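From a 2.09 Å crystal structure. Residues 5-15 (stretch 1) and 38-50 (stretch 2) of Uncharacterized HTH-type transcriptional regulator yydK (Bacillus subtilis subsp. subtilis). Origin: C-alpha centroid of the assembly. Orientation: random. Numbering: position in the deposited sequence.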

# COMPACT_ATOMS: atom_id res chain seq x y z
N LEU B 5 -23.70 -11.90 -9.25
CA LEU B 5 -24.27 -12.26 -10.55
C LEU B 5 -23.38 -13.32 -11.23
O LEU B 5 -22.48 -13.86 -10.58
N LYS B 6 -23.62 -13.61 -12.51
CA LYS B 6 -22.84 -14.62 -13.26
C LYS B 6 -21.36 -14.22 -13.42
O LYS B 6 -20.47 -15.08 -13.43
N TYR B 7 -21.11 -12.93 -13.56
CA TYR B 7 -19.77 -12.41 -13.67
C TYR B 7 -18.99 -12.58 -12.35
O TYR B 7 -17.75 -12.68 -12.37
N GLN B 8 -19.70 -12.64 -11.21
CA GLN B 8 -19.07 -12.93 -9.90
C GLN B 8 -18.68 -14.41 -9.74
O GLN B 8 -17.60 -14.70 -9.25
N GLN B 9 -19.57 -15.33 -10.13
CA GLN B 9 -19.25 -16.76 -10.06
C GLN B 9 -18.04 -17.13 -10.95
O GLN B 9 -17.14 -17.86 -10.52
N ILE B 10 -18.03 -16.59 -12.17
CA ILE B 10 -16.95 -16.82 -13.14
C ILE B 10 -15.62 -16.28 -12.58
O ILE B 10 -14.59 -16.97 -12.61
N ALA B 11 -15.64 -15.04 -12.08
CA ALA B 11 -14.48 -14.45 -11.39
C ALA B 11 -13.89 -15.42 -10.36
O ALA B 11 -12.69 -15.70 -10.37
N THR B 12 -14.75 -15.98 -9.51
CA THR B 12 -14.30 -16.86 -8.43
C THR B 12 -13.67 -18.18 -8.95
O THR B 12 -12.65 -18.63 -8.43
N GLU B 13 -14.27 -18.76 -9.99
CA GLU B 13 -13.77 -19.99 -10.59
C GLU B 13 -12.41 -19.76 -11.27
O GLU B 13 -11.55 -20.65 -11.26
N ILE B 14 -12.24 -18.57 -11.86
CA ILE B 14 -10.96 -18.13 -12.44
C ILE B 14 -9.82 -17.97 -11.41
O ILE B 14 -8.71 -18.47 -11.65
N GLU B 15 -10.09 -17.30 -10.29
CA GLU B 15 -9.21 -17.33 -9.11
C GLU B 15 -8.81 -18.74 -8.69
O GLU B 15 -7.63 -18.99 -8.50
N GLN B 38 -15.17 -22.24 -22.11
CA GLN B 38 -15.12 -22.82 -20.78
C GLN B 38 -16.40 -22.63 -19.97
O GLN B 38 -17.06 -23.62 -19.64
N PHE B 39 -16.78 -21.40 -19.66
CA PHE B 39 -17.94 -21.17 -18.81
C PHE B 39 -19.23 -20.99 -19.61
O PHE B 39 -20.27 -20.62 -19.07
N GLU B 40 -19.14 -21.27 -20.91
CA GLU B 40 -20.28 -21.14 -21.83
C GLU B 40 -21.12 -19.86 -21.57
O GLU B 40 -22.28 -19.91 -21.15
N VAL B 41 -20.47 -18.72 -21.81
CA VAL B 41 -21.03 -17.41 -21.52
C VAL B 41 -20.69 -16.42 -22.64
O VAL B 41 -19.88 -16.71 -23.52
N SER B 42 -21.32 -15.26 -22.59
CA SER B 42 -21.01 -14.23 -23.56
C SER B 42 -19.59 -13.66 -23.48
O SER B 42 -18.89 -13.81 -22.47
N LYS B 43 -19.17 -13.01 -24.57
CA LYS B 43 -17.96 -12.20 -24.57
C LYS B 43 -18.11 -11.13 -23.50
O LYS B 43 -17.18 -10.86 -22.76
N SER B 44 -19.30 -10.53 -23.43
CA SER B 44 -19.59 -9.45 -22.48
C SER B 44 -19.56 -9.93 -21.01
O SER B 44 -19.19 -9.18 -20.10
N THR B 45 -19.99 -11.17 -20.78
CA THR B 45 -19.98 -11.75 -19.44
C THR B 45 -18.53 -11.96 -19.02
O THR B 45 -18.15 -11.60 -17.90
N ILE B 46 -17.71 -12.49 -19.92
CA ILE B 46 -16.28 -12.66 -19.60
C ILE B 46 -15.58 -11.31 -19.37
O ILE B 46 -14.79 -11.17 -18.45
N THR B 47 -15.90 -10.32 -20.20
CA THR B 47 -15.30 -8.98 -20.08
C THR B 47 -15.55 -8.35 -18.69
O THR B 47 -14.65 -7.72 -18.12
N LYS B 48 -16.75 -8.56 -18.15
CA LYS B 48 -17.12 -8.10 -16.80
C LYS B 48 -16.42 -8.86 -15.67
O LYS B 48 -16.09 -8.30 -14.63
N SER B 49 -16.20 -10.16 -15.88
CA SER B 49 -15.42 -10.97 -14.94
C SER B 49 -13.97 -10.48 -14.91
O SER B 49 -13.35 -10.35 -13.85
N LEU B 50 -13.45 -10.17 -16.09
CA LEU B 50 -12.09 -9.68 -16.17
C LEU B 50 -11.94 -8.33 -15.49
O LEU B 50 -10.92 -8.12 -14.84

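The two stretches meet through helix 6-15 and helix 43-50, whose axes come within 8.4 Å and cross at -62°, together with Phe39 and Val41, which come before the second helix. The backbones are nearest at Tyr7 and Ser49, with CA atoms 4.8 Å apart. In all, 558 Å² is buried, both sides summed.

Apolar packing centres on Ile10, which is buried, points toward stretch 2 and has both chi angles in m. Its CD1 lies 3.4 Å from CB of Phe39 and 4.5 Å from CG1 of Val41, while its CG2 is 3.9 Å from CD1 of Ile46. The CA-to-CB bond of Ile46 points away, but its m, m rotamer brings the end of the chain back to this contact. Ile14 behaves similarly: its CA-to-CB bond points sideways, yet with chi1 m and chi2 t its CG1 reaches to 3.8 Å from CZ of Phe39.

Phe39, with chi1 at -49° (m) and chi2 at -86°, has the largest area of any residue covered by the other stretch, 98 Å². CG2 of Ile10 sits 4.0 Å from the ring centroid and 15° off the ring normal, which identifies a CH-pi contact over one face. At the edge, near the ring plane, OE1 of Glu13 approaches CE1 of Phe39 at 3.6 Å, so the carboxylate oxygen faces the ring's hydrogen-bearing rim rather than its pi cloud.

Polar contact is concentrated at Ser49, whose chi1 is m. Its OG lies 3.0 Å from O of Tyr7, a geometry suited to a hydrogen bond between the helices, and 3.2 Å from O of Thr45 within its own helix; with one proton and two acceptors in reach, the choice remains open. The same OG is 3.4 Å from CB of Ile10, so the hydroxyl is packed against the apolar cluster as well.

Three longer side chains add further contacts. Tyr7, chi1 p, points its CA-to-CB bond toward stretch 2 and places CB 3.8 Å from CB of Lys48. Lys48 also starts toward the partner, but with chi1 m and the remaining chi angles t its end leads away, leaving the aliphatic base to make the contact. On Lys6, chi1 is t and chi2 p; its CG lies 4.1 Å from CG2 of Thr45 and its CE 3.9 Å from CG1 of Val41, both carbon-to-carbon approaches.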

# COMPACT_ATOMS: atom_id res chain seq x y z
CB LEU B 5 -24.49 -11.01 -11.43
CG LEU B 5 -25.41 -9.85 -10.97
CD1 LEU B 5 -26.62 -10.30 -10.12
CD2 LEU B 5 -24.64 -8.75 -10.24
CB LYS B 6 -23.47 -14.89 -14.63
CG LYS B 6 -22.83 -16.04 -15.42
CD LYS B 6 -23.00 -17.37 -14.71
CE LYS B 6 -23.21 -18.52 -15.68
NZ LYS B 6 -24.02 -19.58 -15.01
CB TYR B 7 -19.78 -10.97 -14.23
CG TYR B 7 -20.11 -9.89 -13.23
CD1 TYR B 7 -21.43 -9.45 -13.04
CD2 TYR B 7 -19.10 -9.29 -12.48
CE1 TYR B 7 -21.72 -8.44 -12.09
CE2 TYR B 7 -19.37 -8.31 -11.54
CZ TYR B 7 -20.67 -7.88 -11.34
OH TYR B 7 -20.89 -6.89 -10.40
CB GLN B 8 -19.97 -12.50 -8.72
CG GLN B 8 -19.40 -12.82 -7.28
CD GLN B 8 -20.02 -14.06 -6.56
OE1 GLN B 8 -21.25 -14.16 -6.40
NE2 GLN B 8 -19.15 -14.96 -6.10
CB GLN B 9 -20.48 -17.65 -10.35
CG GLN B 9 -20.22 -19.20 -10.38
CD GLN B 9 -19.54 -19.78 -9.11
OE1 GLN B 9 -19.55 -19.19 -8.02
NE2 GLN B 9 -18.94 -20.96 -9.26
CB ILE B 10 -17.23 -16.15 -14.52
CG1 ILE B 10 -18.58 -16.60 -15.17
CG2 ILE B 10 -16.02 -16.31 -15.46
CD1 ILE B 10 -18.78 -18.06 -15.31
CB ALA B 11 -14.86 -13.13 -10.75
CB THR B 12 -15.43 -17.09 -7.39
OG1 THR B 12 -15.58 -15.90 -6.60
CG2 THR B 12 -15.14 -18.30 -6.46
CB GLU B 13 -14.78 -20.57 -11.59
CG GLU B 13 -16.15 -20.89 -10.97
CD GLU B 13 -16.76 -22.23 -11.42
OE1 GLU B 13 -16.77 -22.51 -12.64
OE2 GLU B 13 -17.25 -22.99 -10.54
CB ILE B 14 -11.15 -16.85 -13.25
CG1 ILE B 14 -11.78 -17.19 -14.59
CG2 ILE B 14 -9.82 -16.15 -13.46
CD1 ILE B 14 -12.39 -16.02 -15.30
CB GLU B 15 -9.86 -16.63 -7.93
CG GLU B 15 -9.55 -15.15 -7.85
CD GLU B 15 -10.59 -14.37 -7.06
OE1 GLU B 15 -11.73 -14.86 -6.89
OE2 GLU B 15 -10.25 -13.25 -6.62
CB GLN B 38 -13.93 -22.24 -20.02
CG GLN B 38 -13.62 -22.97 -18.75
CD GLN B 38 -12.35 -22.45 -18.08
OE1 GLN B 38 -12.12 -22.74 -16.91
NE2 GLN B 38 -11.53 -21.72 -18.82
CB PHE B 39 -17.71 -19.98 -17.90
CG PHE B 39 -16.40 -20.01 -17.17
CD1 PHE B 39 -16.28 -20.68 -15.95
CD2 PHE B 39 -15.27 -19.36 -17.69
CE1 PHE B 39 -15.06 -20.71 -15.27
CE2 PHE B 39 -14.05 -19.39 -17.02
CZ PHE B 39 -13.95 -20.06 -15.81
CB GLU B 40 -21.11 -22.45 -21.88
CG GLU B 40 -20.33 -23.62 -22.54
CD GLU B 40 -21.02 -24.99 -22.41
OE1 GLU B 40 -21.01 -25.78 -23.40
OE2 GLU B 40 -21.56 -25.25 -21.32
CB VAL B 41 -20.56 -16.83 -20.10
CG1 VAL B 41 -21.37 -17.45 -18.94
CG2 VAL B 41 -19.09 -16.99 -19.88
CB SER B 42 -22.01 -13.09 -23.48
OG SER B 42 -22.30 -12.68 -24.80
CB LYS B 43 -17.72 -11.57 -25.95
CG LYS B 43 -16.54 -10.56 -26.04
CD LYS B 43 -16.10 -10.34 -27.51
CE LYS B 43 -15.26 -11.54 -28.03
NZ LYS B 43 -15.53 -11.89 -29.47
CB SER B 44 -20.95 -8.84 -22.80
OG SER B 44 -21.48 -8.18 -21.67
CB THR B 45 -20.82 -13.07 -19.40
OG1 THR B 45 -22.19 -12.74 -19.65
CG2 THR B 45 -20.74 -13.74 -18.02
CB ILE B 46 -15.51 -13.52 -20.65
CG1 ILE B 46 -15.99 -14.98 -20.63
CG2 ILE B 46 -14.01 -13.48 -20.39
CD1 ILE B 46 -15.72 -15.75 -19.27
CB THR B 47 -15.78 -8.09 -21.25
OG1 THR B 47 -15.28 -8.64 -22.47
CG2 THR B 47 -15.30 -6.69 -21.11
CB LYS B 48 -18.65 -8.19 -16.62
CG LYS B 48 -19.44 -7.22 -17.49
CD LYS B 48 -20.89 -7.08 -16.99
CE LYS B 48 -21.84 -6.56 -18.09
NZ LYS B 48 -23.15 -6.14 -17.50
CB SER B 49 -15.49 -12.44 -15.32
OG SER B 49 -16.83 -12.89 -15.27
CB LEU B 50 -11.58 -9.70 -17.62
CG LEU B 50 -11.55 -11.11 -18.26
CD1 LEU B 50 -11.20 -11.02 -19.73
CD2 LEU B 50 -10.59 -12.05 -17.54